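Local coordinates for protein exonuclease mut-7 homolog (Aedes aegypti, PDB 7JW2) that probably trims the 3' ends of AGO1-bound microRNAs as a magnesium-dependent 3'-5' exoribonuclease, here represented by its exonuclease domain, at residues A[15-18]-A[19-22]. Sequence-based numbering, arbitrary orientation.
Sequences VDSK and DKFY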
# COMPACT_ATOMS: atom_id res chain seq x y z
N VAL A 15 5.56 4.62 11.44
CA VAL A 15 5.72 4.01 10.12
C VAL A 15 7.20 4.09 9.77
O VAL A 15 7.71 5.16 9.41
CB VAL A 15 4.83 4.70 9.09
CG1 VAL A 15 5.14 4.19 7.68
CG2 VAL A 15 3.36 4.46 9.43
N ASP A 16 7.91 2.96 9.88
CA ASP A 16 9.36 2.97 9.73
C ASP A 16 9.84 1.86 8.81
O ASP A 16 11.01 1.47 8.85
CB ASP A 16 10.06 2.87 11.10
CG ASP A 16 9.66 1.64 11.89
OD1 ASP A 16 8.88 0.81 11.38
OD2 ASP A 16 10.14 1.50 13.04
N SER A 17 8.95 1.35 7.95
CA SER A 17 9.26 0.26 7.05
C SER A 17 8.25 0.30 5.91
O SER A 17 7.18 0.92 6.02
CB SER A 17 9.21 -1.08 7.78
OG SER A 17 7.88 -1.45 8.07
N LYS A 18 8.59 -0.37 4.81
CA LYS A 18 7.75 -0.29 3.63
C LYS A 18 6.42 -0.98 3.86
O LYS A 18 5.38 -0.47 3.42
CB LYS A 18 8.48 -0.85 2.40
CG LYS A 18 8.74 0.27 1.39
CD LYS A 18 9.83 -0.01 0.36
CE LYS A 18 10.66 1.26 0.18
NZ LYS A 18 11.01 1.58 -1.22
N ASP A 19 6.40 -2.11 4.58
CA ASP A 19 5.13 -2.76 4.87
C ASP A 19 4.22 -1.86 5.69
O ASP A 19 3.01 -1.82 5.45
CB ASP A 19 5.35 -4.09 5.60
CG ASP A 19 6.18 -3.97 6.86
OD1 ASP A 19 5.66 -4.24 7.96
OD2 ASP A 19 7.35 -3.61 6.75
N LYS A 20 4.78 -1.11 6.64
CA LYS A 20 3.96 -0.21 7.45
C LYS A 20 3.45 0.96 6.63
O LYS A 20 2.32 1.42 6.86
CB LYS A 20 4.76 0.28 8.67
CG LYS A 20 5.01 -0.82 9.69
CD LYS A 20 5.94 -0.36 10.80
CE LYS A 20 6.39 -1.56 11.63
NZ LYS A 20 7.52 -1.18 12.52
N PHE A 21 4.25 1.44 5.68
CA PHE A 21 3.83 2.53 4.80
C PHE A 21 2.62 2.12 3.95
O PHE A 21 1.64 2.87 3.82
CB PHE A 21 5.02 2.93 3.93
CG PHE A 21 4.74 4.06 2.98
CD1 PHE A 21 4.40 3.79 1.67
CD2 PHE A 21 4.86 5.38 3.39
CE1 PHE A 21 4.17 4.83 0.78
CE2 PHE A 21 4.62 6.41 2.51
CZ PHE A 21 4.27 6.14 1.21
N TYR A 22 2.66 0.92 3.37
CA TYR A 22 1.54 0.49 2.53
C TYR A 22 0.32 0.13 3.37
O TYR A 22 -0.81 0.30 2.90
CB TYR A 22 1.98 -0.66 1.61
CG TYR A 22 2.79 -0.11 0.47
CD1 TYR A 22 2.19 0.67 -0.51
CD2 TYR A 22 4.15 -0.31 0.39
CE1 TYR A 22 2.92 1.22 -1.55
CE2 TYR A 22 4.90 0.23 -0.65
CZ TYR A 22 4.28 1.00 -1.61
OH TYR A 22 5.01 1.54 -2.64
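Ser17 and Lys20 meet where strand 12-15 gives way to helix 18-28. The short serine side chain turns back between its own N and carbonyl carbon (chi1 72°), which turns OG toward the N-terminal end of the helix; there Ser17 OG accepts a weak capping bond from Lys20 N (3.4 Å). Ser17 OG also donates to Asp19 OD2 (2.6 Å), arriving from above the carboxylate plane. That OD2 also forms a salt bridge with Arg30 of the second subunit, so cap and dimer interface share one acidic group. The negative charge of Asp19 in the first turn is probably welcome near the positive end of the helix dipole.

The tight side lies inward. Val15, a branched residue fit for a buried strand end, sets CG1 3.5 Å from Phe21 N, close to the plane of the phenyl ring at its edge. Phe21 N donates a hydrogen bond to Ser17 O (3.0 Å), and Tyr22 N one to Lys18 O (3.1 Å), starting the helical ladder. Phe21 continues onto Leu79 of helix 73-84, while Lys18 NZ forms salt bridges with Glu72 and Asp75.

On the looser, more solvent-exposed side, the extended Lys20 chain runs past Ser17 OG and places NZ 2.7 Å from Asp16 OD1, on its syn lone pair, a salt bridge linking the loop to the first helical turn. Together these make a serine N-cap at a strand-to-helix junction on the sheet edge of an RNase H-like exonuclease domain.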